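Local structure of O-methyltransferase, putative (Bacillus cereus, 3DUW) at residues H40-T45 with F136-A141; Q51-I56 with G160-G165; Y71-L76 with G84-L89. The protein probably transfers a methyl group from S-adenosylmethionine to a hydroxyl of its substrate, and binds the product S-adenosylhomocysteine. One frame throughout, in Å; residues are numbered along the deposited sequence.

Contact 1: residues H40-T45 with F136-A141; sequences HDVSPT and FIFIDA. With SAH (S-adenosyl-L-homocysteine), chain C.
V42 and F138 make the tight part of this contact. The methyl CG1 of V42 comes to the edge of the F138 ring, near its plane, with CZ at 3.8 Å. The V42 and F138 side chains run alongside one another, pointing opposite ways. F138 has CG anti to the backbone N (chi1 -178°), which sends the ring from the strand end toward V42. One face of the ring is covered near its rim by CB of D140.

The amino-acid end of SAH lies beside this apolar pair. The backbone N of V42 donates to SAH O at 3.0 Å, with an N-H...O angle of 156°. On the strand side, D140 OD2 accepts from the SAH amino N. The modelled 2.3 Å between D140 OD2 and SAH N is very short, and its exact value is doubtful.

The looser side is toward H40, an exposed residue that takes part through its backbone O. Here water 1 lies 2.8 Å from H40 O and 2.7 Å from D140 OD2. It can donate to either, though it has more acceptors in reach than protons.

Around the site, K143 forms a salt bridge with D140 OD1, and K211 bonds to the carbonyl O of D41. This is the cofactor pocket at the C-terminal edge of a Rossmann-like sheet. The chemistry is consistent with recognition of both ends of the amino-acid moiety: a loop N-H for the carboxylate, and an acid at the strand end for the amino group, probably as ammonium.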
loop_
_atom_site.group_PDB
_atom_site.type_symbol
_atom_site.label_atom_id
_atom_site.label_comp_id
_atom_site.label_asym_id
_atom_site.label_seq_id
_atom_site.Cartn_x
_atom_site.Cartn_y
_atom_site.Cartn_z
ATOM N N HIS A 40 -17.417 5.065 -10.064
ATOM C CA HIS A 40 -16.341 4.084 -10.040
ATOM C C HIS A 40 -14.972 4.695 -9.768
ATOM O O HIS A 40 -13.951 4.017 -9.931
ATOM C CB HIS A 40 -16.289 3.300 -11.357
ATOM C CG HIS A 40 -17.521 2.496 -11.637
ATOM N ND1 HIS A 40 -18.389 2.085 -10.648
ATOM C CD2 HIS A 40 -18.015 2.006 -12.799
ATOM C CE1 HIS A 40 -19.366 1.379 -11.189
ATOM N NE2 HIS A 40 -19.163 1.316 -12.492
ATOM N N ASP A 41 -14.942 5.961 -9.354
ATOM C CA ASP A 41 -13.668 6.613 -9.048
ATOM C C ASP A 41 -13.054 5.936 -7.826
ATOM O O ASP A 41 -13.770 5.371 -6.998
ATOM C CB ASP A 41 -13.850 8.097 -8.682
ATOM C CG ASP A 41 -14.970 8.776 -9.446
ATOM O OD1 ASP A 41 -16.146 8.429 -9.211
ATOM O OD2 ASP A 41 -14.675 9.672 -10.269
ATOM N N VAL A 42 -11.734 5.980 -7.703
ATOM C CA VAL A 42 -11.126 5.421 -6.502
ATOM C C VAL A 42 -11.649 6.284 -5.354
ATOM O O VAL A 42 -12.060 7.432 -5.560
ATOM C CB VAL A 42 -9.577 5.518 -6.511
ATOM C CG1 VAL A 42 -9.005 4.584 -7.559
ATOM C CG2 VAL A 42 -9.129 6.959 -6.747
ATOM N N SER A 43 -11.662 5.729 -4.150
ATOM C CA SER A 43 -12.112 6.475 -2.982
ATOM C C SER A 43 -11.031 7.498 -2.646
ATOM O O SER A 43 -9.904 7.413 -3.143
ATOM C CB SER A 43 -12.291 5.536 -1.792
ATOM O OG SER A 43 -11.028 5.073 -1.347
ATOM N N PRO A 44 -11.355 8.482 -1.795
ATOM C CA PRO A 44 -10.343 9.481 -1.443
ATOM C C PRO A 44 -9.095 8.875 -0.792
ATOM O O PRO A 44 -7.972 9.284 -1.094
ATOM C CB PRO A 44 -11.094 10.409 -0.494
ATOM C CG PRO A 44 -12.499 10.344 -1.010
ATOM C CD PRO A 44 -12.679 8.864 -1.276
ATOM N N THR A 45 -9.289 7.906 0.103
ATOM C CA THR A 45 -8.156 7.280 0.780
ATOM C C THR A 45 -7.321 6.450 -0.192
ATOM O O THR A 45 -6.102 6.355 -0.045
ATOM C CB THR A 45 -8.617 6.403 1.965
ATOM O OG1 THR A 45 -9.621 5.482 1.528
ATOM C CG2 THR A 45 -9.182 7.276 3.078
ATOM N N PHE A 136 5.510 4.023 -13.260
ATOM C CA PHE A 136 4.362 3.699 -12.416
ATOM C C PHE A 136 3.168 3.483 -13.341
ATOM O O PHE A 136 2.856 4.338 -14.168
ATOM C CB PHE A 136 4.114 4.866 -11.454
ATOM C CG PHE A 136 3.144 4.565 -10.349
ATOM C CD1 PHE A 136 1.776 4.502 -10.598
ATOM C CD2 PHE A 136 3.597 4.371 -9.051
ATOM C CE1 PHE A 136 0.873 4.252 -9.564
ATOM C CE2 PHE A 136 2.703 4.121 -8.013
ATOM C CZ PHE A 136 1.338 4.063 -8.271
ATOM N N ILE A 137 2.503 2.341 -13.200
ATOM C CA ILE A 137 1.367 2.008 -14.053
ATOM C C ILE A 137 0.148 1.611 -13.221
ATOM O O ILE A 137 0.223 0.707 -12.381
ATOM C CB ILE A 137 1.747 0.856 -15.013
ATOM C CG1 ILE A 137 3.005 1.246 -15.800
ATOM C CG2 ILE A 137 0.595 0.547 -15.957
ATOM C CD1 ILE A 137 3.564 0.143 -16.666
ATOM N N PHE A 138 -0.968 2.296 -13.457
ATOM C CA PHE A 138 -2.210 2.039 -12.734
ATOM C C PHE A 138 -3.218 1.436 -13.702
ATOM O O PHE A 138 -3.639 2.090 -14.657
ATOM C CB PHE A 138 -2.749 3.351 -12.141
ATOM C CG PHE A 138 -4.007 3.191 -11.323
ATOM C CD1 PHE A 138 -4.132 2.155 -10.401
ATOM C CD2 PHE A 138 -5.055 4.097 -11.452
ATOM C CE1 PHE A 138 -5.287 2.026 -9.620
ATOM C CE2 PHE A 138 -6.208 3.975 -10.677
ATOM C CZ PHE A 138 -6.323 2.937 -9.759
ATOM N N ILE A 139 -3.577 0.179 -13.463
ATOM C CA ILE A 139 -4.529 -0.531 -14.310
ATOM C C ILE A 139 -5.891 -0.470 -13.636
ATOM O O ILE A 139 -6.123 -1.124 -12.615
ATOM C CB ILE A 139 -4.088 -1.992 -14.514
ATOM C CG1 ILE A 139 -2.660 -2.020 -15.067
ATOM C CG2 ILE A 139 -5.040 -2.691 -15.468
ATOM C CD1 ILE A 139 -2.085 -3.411 -15.253
ATOM N N ASP A 140 -6.793 0.315 -14.218
ATOM C CA ASP A 140 -8.114 0.514 -13.636
ATOM C C ASP A 140 -9.191 0.775 -14.688
ATOM O O ASP A 140 -9.958 1.733 -14.577
ATOM C CB ASP A 140 -8.037 1.690 -12.654
ATOM C CG ASP A 140 -9.251 1.799 -11.761
ATOM O OD1 ASP A 140 -9.866 0.762 -11.451
ATOM O OD2 ASP A 140 -9.576 2.931 -11.345
ATOM N N ALA A 141 -9.254 -0.088 -15.696
ATOM C CA ALA A 141 -10.240 0.057 -16.759
ATOM C C ALA A 141 -11.186 -1.142 -16.766
ATOM O O ALA A 141 -11.796 -1.460 -15.744
ATOM C CB ALA A 141 -9.527 0.194 -18.104
HETATM N N SAH C . -9.404 5.047 -12.276
HETATM C CA SAH C . -10.505 6.066 -12.449
HETATM C CB SAH C . -11.788 5.397 -12.814
HETATM C CG SAH C . -11.828 4.600 -14.096
HETATM S SD SAH C . -13.401 3.638 -14.152
HETATM C C SAH C . -10.707 6.786 -11.073
HETATM O O SAH C . -10.050 6.401 -10.102
HETATM O OXT SAH C . -11.552 7.751 -11.047
HETATM C "C5'" SAH C . -13.042 2.582 -15.496
HETATM C "C4'" SAH C . -12.887 3.402 -16.866
HETATM O "O4'" SAH C . -12.585 2.354 -17.785
HETATM C "C3'" SAH C . -14.153 4.029 -17.433
HETATM O "O3'" SAH C . -14.020 5.442 -17.607
HETATM C "C2'" SAH C . -14.362 3.228 -18.780
HETATM O "O2'" SAH C . -15.012 3.992 -19.785
HETATM C "C1'" SAH C . -12.944 2.819 -19.122
HETATM N N9 SAH C . -12.789 1.810 -19.993
HETATM C C8 SAH C . -13.484 0.631 -20.202
HETATM N N7 SAH C . -13.030 -0.115 -21.159
HETATM C C5 SAH C . -11.917 0.603 -21.663
HETATM C C6 SAH C . -10.995 0.296 -22.729
HETATM N N6 SAH C . -11.057 -0.817 -23.473
HETATM N N1 SAH C . -10.022 1.238 -22.943
HETATM C C2 SAH C . -9.919 2.386 -22.211
HETATM N N3 SAH C . -10.781 2.716 -21.186
HETATM C C4 SAH C . -11.753 1.781 -20.969
HETATM O O HOH W 1 -11.553 2.648 -9.486
#

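Contact 2: residues Q51-I56 with G160-G165; sequences QLLVQI and GTVIIG
L53, which touches V162 and I164 across this contact, also sits at the edge of a flat group, the F136 ring of the neighbouring strand 136-139. L53 CG lies near the plane of that ring. V162 CG1 lies over one face, offset toward the rim. V54 CG2 lies over the other, close to the ring centre.

The setting is the Rossmann-like fold of class I methyltransferases, with helix 44-57 packed on one side of the central sheet. V162 and I164 alternate along strand 162-166 with I163, so both point toward the helix while I163 points away. Between the two segments the contact is purely apolar. L53 has CG anti to its backbone N (chi1 -164°), and this carries its CD2 methyl toward the strand. L53 CD2 reaches V162 CG1 at 4.1 Å.

M218 of strand 214-221 packs on both L53 and I164. The second subunit packs here too: L53 of that subunit on this L53, and its I56 on V162. The layer therefore belongs to the dimer interface as well as to the subunit core. L53 and I164 meet tip to tip, with L53 CD2 3.7 Å from I164 CD1.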
loop_
_atom_site.group_PDB
_atom_site.type_symbol
_atom_site.label_atom_id
_atom_site.label_comp_id
_atom_site.label_asym_id
_atom_site.label_seq_id
_atom_site.Cartn_x
_atom_site.Cartn_y
_atom_site.Cartn_z
ATOM N N GLN A 51 -1.241 8.618 -4.665
ATOM C CA GLN A 51 -0.395 9.804 -4.684
ATOM C C GLN A 51 0.872 9.575 -3.866
ATOM O O GLN A 51 1.979 9.876 -4.314
ATOM C CB GLN A 51 -1.159 10.992 -4.112
ATOM C CG GLN A 51 -0.397 12.297 -4.139
ATOM C CD GLN A 51 -1.224 13.420 -3.575
ATOM O OE1 GLN A 51 -1.441 13.497 -2.373
ATOM N NE2 GLN A 51 -1.717 14.283 -4.447
ATOM N N LEU A 52 0.706 9.047 -2.659
ATOM C CA LEU A 52 1.847 8.799 -1.793
ATOM C C LEU A 52 2.792 7.760 -2.384
ATOM O O LEU A 52 4.010 7.909 -2.290
ATOM C CB LEU A 52 1.369 8.363 -0.405
ATOM C CG LEU A 52 0.659 9.466 0.393
ATOM C CD1 LEU A 52 0.028 8.876 1.643
ATOM C CD2 LEU A 52 1.650 10.572 0.747
ATOM N N LEU A 53 2.250 6.718 -3.009
ATOM C CA LEU A 53 3.112 5.697 -3.588
ATOM C C LEU A 53 3.929 6.297 -4.729
ATOM O O LEU A 53 5.099 5.958 -4.911
ATOM C CB LEU A 53 2.285 4.512 -4.092
ATOM C CG LEU A 53 3.092 3.235 -4.355
ATOM C CD1 LEU A 53 3.838 2.815 -3.089
ATOM C CD2 LEU A 53 2.153 2.131 -4.825
ATOM N N VAL A 54 3.311 7.188 -5.499
ATOM C CA VAL A 54 4.009 7.852 -6.593
ATOM C C VAL A 54 5.165 8.676 -6.018
ATOM O O VAL A 54 6.269 8.676 -6.564
ATOM C CB VAL A 54 3.048 8.776 -7.379
ATOM C CG1 VAL A 54 3.836 9.766 -8.230
ATOM C CG2 VAL A 54 2.141 7.932 -8.266
ATOM N N GLN A 55 4.919 9.356 -4.903
ATOM C CA GLN A 55 5.955 10.172 -4.276
ATOM C C GLN A 55 7.067 9.301 -3.702
ATOM O O GLN A 55 8.245 9.638 -3.813
ATOM C CB GLN A 55 5.346 11.048 -3.177
ATOM C CG GLN A 55 4.257 11.981 -3.688
ATOM C CD GLN A 55 3.640 12.836 -2.603
ATOM O OE1 GLN A 55 3.267 12.340 -1.541
ATOM N NE2 GLN A 55 3.512 14.129 -2.873
ATOM N N ILE A 56 6.694 8.173 -3.104
ATOM C CA ILE A 56 7.674 7.264 -2.520
ATOM C C ILE A 56 8.600 6.721 -3.597
ATOM O O ILE A 56 9.814 6.638 -3.402
ATOM C CB ILE A 56 6.978 6.099 -1.789
ATOM C CG1 ILE A 56 6.253 6.641 -0.558
ATOM C CG2 ILE A 56 7.996 5.042 -1.387
ATOM C CD1 ILE A 56 5.334 5.649 0.104
ATOM N N GLY A 160 12.141 -1.836 -11.896
ATOM C CA GLY A 160 11.756 -0.968 -10.800
ATOM C C GLY A 160 10.362 -0.389 -10.959
ATOM O O GLY A 160 9.833 0.209 -10.030
ATOM N N THR A 161 9.766 -0.558 -12.134
ATOM C CA THR A 161 8.419 -0.047 -12.378
ATOM C C THR A 161 7.418 -0.643 -11.396
ATOM O O THR A 161 7.459 -1.836 -11.094
ATOM C CB THR A 161 7.946 -0.368 -13.815
ATOM O OG1 THR A 161 8.661 0.454 -14.746
ATOM C CG2 THR A 161 6.450 -0.112 -13.969
ATOM N N VAL A 162 6.528 0.206 -10.895
ATOM C CA VAL A 162 5.487 -0.225 -9.973
ATOM C C VAL A 162 4.184 -0.349 -10.756
ATOM O O VAL A 162 3.851 0.526 -11.557
ATOM C CB VAL A 162 5.281 0.802 -8.838
ATOM C CG1 VAL A 162 4.062 0.421 -7.997
ATOM C CG2 VAL A 162 6.524 0.868 -7.968
ATOM N N ILE A 163 3.466 -1.445 -10.540
ATOM C CA ILE A 163 2.188 -1.667 -11.202
ATOM C C ILE A 163 1.123 -1.879 -10.135
ATOM O O ILE A 163 1.279 -2.728 -9.254
ATOM C CB ILE A 163 2.217 -2.923 -12.106
ATOM C CG1 ILE A 163 3.268 -2.757 -13.207
ATOM C CG2 ILE A 163 0.838 -3.156 -12.719
ATOM C CD1 ILE A 163 3.517 -4.019 -14.021
ATOM N N ILE A 164 0.058 -1.088 -10.195
ATOM C CA ILE A 164 -1.047 -1.229 -9.257
ATOM C C ILE A 164 -2.261 -1.642 -10.069
ATOM O O ILE A 164 -2.591 -0.991 -11.064
ATOM C CB ILE A 164 -1.396 0.099 -8.552
ATOM C CG1 ILE A 164 -0.249 0.532 -7.634
ATOM C CG2 ILE A 164 -2.691 -0.065 -7.756
ATOM C CD1 ILE A 164 -0.028 -0.384 -6.446
ATOM N N GLY A 165 -2.900 -2.737 -9.662
ATOM C CA GLY A 165 -4.101 -3.202 -10.334
ATOM C C GLY A 165 -5.239 -3.075 -9.338
ATOM O O GLY A 165 -5.228 -3.735 -8.302
#

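Contact 3: residues Y71-L76 with G84-L89; sequences YSTIWL and GRVVTL. With SAH (S-adenosyl-L-homocysteine), chain C.
T73 points its CG2 methyl at the strand, where it meets both V86 and T88. The T73 and V86 side chains cross obliquely, with T73 CG2 4.0 Å from V86 CG1. The T73 and T88 side chains cross at about a right angle, and T73 CG2 is also 4.0 Å from T88 CG2. Each threonine thus spends its methyl on the other.

Their hydroxyls turn elsewhere. T73 has OG1 beside the backbone N (chi1 -36°), and there it bonds to E64 OE1. T88 OG1 bonds to the same oxygen. The other carboxylate oxygen, E64 OE2, bonds to S72 OG. One acid thus gathers three hydroxyls from both segments.

S72 is where the contact reaches the cofactor. Its OG accepts a hydrogen bond from the SAH amino N at 3.0 Å, so E64 is a second-shell residue that can position this hydroxyl.

On the far side of the helix, Y71 and W75 pack one turn apart. W75 CD1 lies 3.7 Å above one face of the Y71 ring, offset toward the rim, while Y71 CD2 lies in plane at the edge of the W75 ring.

The whole is part of the beta-alpha-beta unit formed by strand 61-65, helix 71-77 and strand 85-90. Helices 23-34 and 44-57 pack against Y71 and W75, and strand 112-116 flanks T73 and T88.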
loop_
_atom_site.group_PDB
_atom_site.type_symbol
_atom_site.label_atom_id
_atom_site.label_comp_id
_atom_site.label_asym_id
_atom_site.label_seq_id
_atom_site.Cartn_x
_atom_site.Cartn_y
_atom_site.Cartn_z
ATOM N N TYR A 71 -10.456 11.575 -11.666
ATOM C CA TYR A 71 -10.279 11.682 -10.222
ATOM C C TYR A 71 -8.959 11.026 -9.786
ATOM O O TYR A 71 -8.130 11.669 -9.148
ATOM C CB TYR A 71 -11.468 11.047 -9.497
ATOM C CG TYR A 71 -11.447 11.250 -7.998
ATOM C CD1 TYR A 71 -11.799 12.473 -7.428
ATOM C CD2 TYR A 71 -11.060 10.216 -7.149
ATOM C CE1 TYR A 71 -11.767 12.660 -6.047
ATOM C CE2 TYR A 71 -11.022 10.390 -5.772
ATOM C CZ TYR A 71 -11.375 11.611 -5.228
ATOM O OH TYR A 71 -11.314 11.774 -3.862
ATOM N N SER A 72 -8.753 9.759 -10.134
ATOM C CA SER A 72 -7.503 9.095 -9.767
ATOM C C SER A 72 -6.330 9.786 -10.451
ATOM O O SER A 72 -5.245 9.897 -9.882
ATOM C CB SER A 72 -7.517 7.629 -10.198
ATOM O OG SER A 72 -7.771 7.519 -11.589
ATOM N N THR A 73 -6.559 10.241 -11.680
ATOM C CA THR A 73 -5.527 10.903 -12.466
ATOM C C THR A 73 -4.964 12.114 -11.735
ATOM O O THR A 73 -3.756 12.348 -11.741
ATOM C CB THR A 73 -6.096 11.368 -13.810
ATOM O OG1 THR A 73 -7.050 10.406 -14.281
ATOM C CG2 THR A 73 -4.985 11.512 -14.834
ATOM N N ILE A 74 -5.847 12.894 -11.120
ATOM C CA ILE A 74 -5.425 14.076 -10.378
ATOM C C ILE A 74 -4.580 13.681 -9.162
ATOM O O ILE A 74 -3.550 14.299 -8.884
ATOM C CB ILE A 74 -6.658 14.905 -9.956
ATOM C CG1 ILE A 74 -7.271 15.551 -11.204
ATOM C CG2 ILE A 74 -6.266 15.960 -8.933
ATOM C CD1 ILE A 74 -8.655 16.127 -10.995
ATOM N N TRP A 75 -5.002 12.644 -8.441
ATOM C CA TRP A 75 -4.232 12.186 -7.291
ATOM C C TRP A 75 -2.839 11.753 -7.743
ATOM O O TRP A 75 -1.839 12.079 -7.102
ATOM C CB TRP A 75 -4.917 11.004 -6.600
ATOM C CG TRP A 75 -6.058 11.370 -5.696
ATOM C CD1 TRP A 75 -7.388 11.193 -5.943
ATOM C CD2 TRP A 75 -5.965 11.922 -4.375
ATOM N NE1 TRP A 75 -8.131 11.592 -4.854
ATOM C CE2 TRP A 75 -7.282 12.044 -3.878
ATOM C CE3 TRP A 75 -4.897 12.322 -3.561
ATOM C CZ2 TRP A 75 -7.560 12.550 -2.603
ATOM C CZ3 TRP A 75 -5.174 12.825 -2.290
ATOM C CH2 TRP A 75 -6.497 12.934 -1.828
ATOM N N LEU A 76 -2.778 11.011 -8.845
ATOM C CA LEU A 76 -1.503 10.539 -9.376
ATOM C C LEU A 76 -0.616 11.697 -9.822
ATOM O O LEU A 76 0.565 11.759 -9.476
ATOM C CB LEU A 76 -1.741 9.595 -10.559
ATOM C CG LEU A 76 -2.355 8.229 -10.232
ATOM C CD1 LEU A 76 -2.825 7.553 -11.505
ATOM C CD2 LEU A 76 -1.323 7.365 -9.523
ATOM N N GLY A 84 7.548 15.686 -14.383
ATOM C CA GLY A 84 6.802 14.442 -14.417
ATOM C C GLY A 84 5.574 14.532 -15.295
ATOM O O GLY A 84 5.036 15.617 -15.518
ATOM N N ARG A 85 5.125 13.391 -15.800
ATOM C CA ARG A 85 3.953 13.373 -16.655
ATOM C C ARG A 85 3.089 12.144 -16.438
ATOM O O ARG A 85 3.549 11.120 -15.924
ATOM C CB ARG A 85 4.370 13.442 -18.129
ATOM C CG ARG A 85 5.280 12.312 -18.586
ATOM C CD ARG A 85 5.558 12.402 -20.082
ATOM N NE ARG A 85 6.448 11.343 -20.557
ATOM C CZ ARG A 85 6.813 11.190 -21.828
ATOM N NH1 ARG A 85 6.363 12.029 -22.752
ATOM N NH2 ARG A 85 7.631 10.204 -22.176
ATOM N N VAL A 86 1.825 12.275 -16.822
ATOM C CA VAL A 86 0.856 11.195 -16.729
ATOM C C VAL A 86 0.191 11.049 -18.087
ATOM O O VAL A 86 -0.187 12.043 -18.710
ATOM C CB VAL A 86 -0.271 11.493 -15.712
ATOM C CG1 VAL A 86 -1.260 10.330 -15.684
ATOM C CG2 VAL A 86 0.305 11.736 -14.333
ATOM N N VAL A 87 0.082 9.813 -18.551
ATOM C CA VAL A 87 -0.593 9.511 -19.801
ATOM C C VAL A 87 -1.710 8.576 -19.363
ATOM O O VAL A 87 -1.444 7.514 -18.801
ATOM C CB VAL A 87 0.324 8.777 -20.800
ATOM C CG1 VAL A 87 -0.471 8.388 -22.033
ATOM C CG2 VAL A 87 1.497 9.667 -21.184
ATOM N N THR A 88 -2.955 8.979 -19.590
ATOM C CA THR A 88 -4.089 8.162 -19.187
ATOM C C THR A 88 -4.968 7.809 -20.387
ATOM O O THR A 88 -5.196 8.637 -21.275
ATOM C CB THR A 88 -4.899 8.878 -18.071
ATOM O OG1 THR A 88 -5.939 8.013 -17.609
ATOM C CG2 THR A 88 -5.484 10.193 -18.570
ATOM N N LEU A 89 -5.449 6.569 -20.401
ATOM C CA LEU A 89 -6.253 6.045 -21.502
ATOM C C LEU A 89 -7.733 5.879 -21.161
ATOM O O LEU A 89 -8.085 5.263 -20.151
ATOM C CB LEU A 89 -5.666 4.700 -21.941
ATOM C CG LEU A 89 -4.137 4.701 -22.073
ATOM C CD1 LEU A 89 -3.664 3.339 -22.549
ATOM C CD2 LEU A 89 -3.690 5.787 -23.037
HETATM N N SAH C . -9.404 5.047 -12.276
HETATM C CA SAH C . -10.505 6.066 -12.449
HETATM C CB SAH C . -11.788 5.397 -12.814
HETATM C CG SAH C . -11.828 4.600 -14.096
HETATM S SD SAH C . -13.401 3.638 -14.152
HETATM C C SAH C . -10.707 6.786 -11.073
HETATM O O SAH C . -10.050 6.401 -10.102
HETATM O OXT SAH C . -11.552 7.751 -11.047
HETATM C "C5'" SAH C . -13.042 2.582 -15.496
HETATM C "C4'" SAH C . -12.887 3.402 -16.866
HETATM O "O4'" SAH C . -12.585 2.354 -17.785
HETATM C "C3'" SAH C . -14.153 4.029 -17.433
HETATM O "O3'" SAH C . -14.020 5.442 -17.607
HETATM C "C2'" SAH C . -14.362 3.228 -18.780
HETATM O "O2'" SAH C . -15.012 3.992 -19.785
HETATM C "C1'" SAH C . -12.944 2.819 -19.122
HETATM N N9 SAH C . -12.789 1.810 -19.993
HETATM C C8 SAH C . -13.484 0.631 -20.202
HETATM N N7 SAH C . -13.030 -0.115 -21.159
HETATM C C5 SAH C . -11.917 0.603 -21.663
HETATM C C6 SAH C . -10.995 0.296 -22.729
HETATM N N6 SAH C . -11.057 -0.817 -23.473
HETATM N N1 SAH C . -10.022 1.238 -22.943
HETATM C C2 SAH C . -9.919 2.386 -22.211
HETATM N N3 SAH C . -10.781 2.716 -21.186
HETATM C C4 SAH C . -11.753 1.781 -20.969
#

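How the contacts relate
All three contacts are buried, and all use the same central sheet. Contacts 1 and 2 share helix 44-57 and rest on adjacent strands: I137 and I164 are probably hydrogen-bonded through their backbones. Contact 2 is wholly apolar; its I164 side chain is about 10 Å from SAH, and it borders the second subunit. Contacts 1 and 3 both touch SAH and mix methyl packing with polar groups. Contact 1 binds the cofactor from a loop and a strand end; contact 3 does so from the start of a helix. The Y71 ring of contact 3 packs on V42 and P44 of contact 1. Contact 3 is nested within the chain loops closed by the other two.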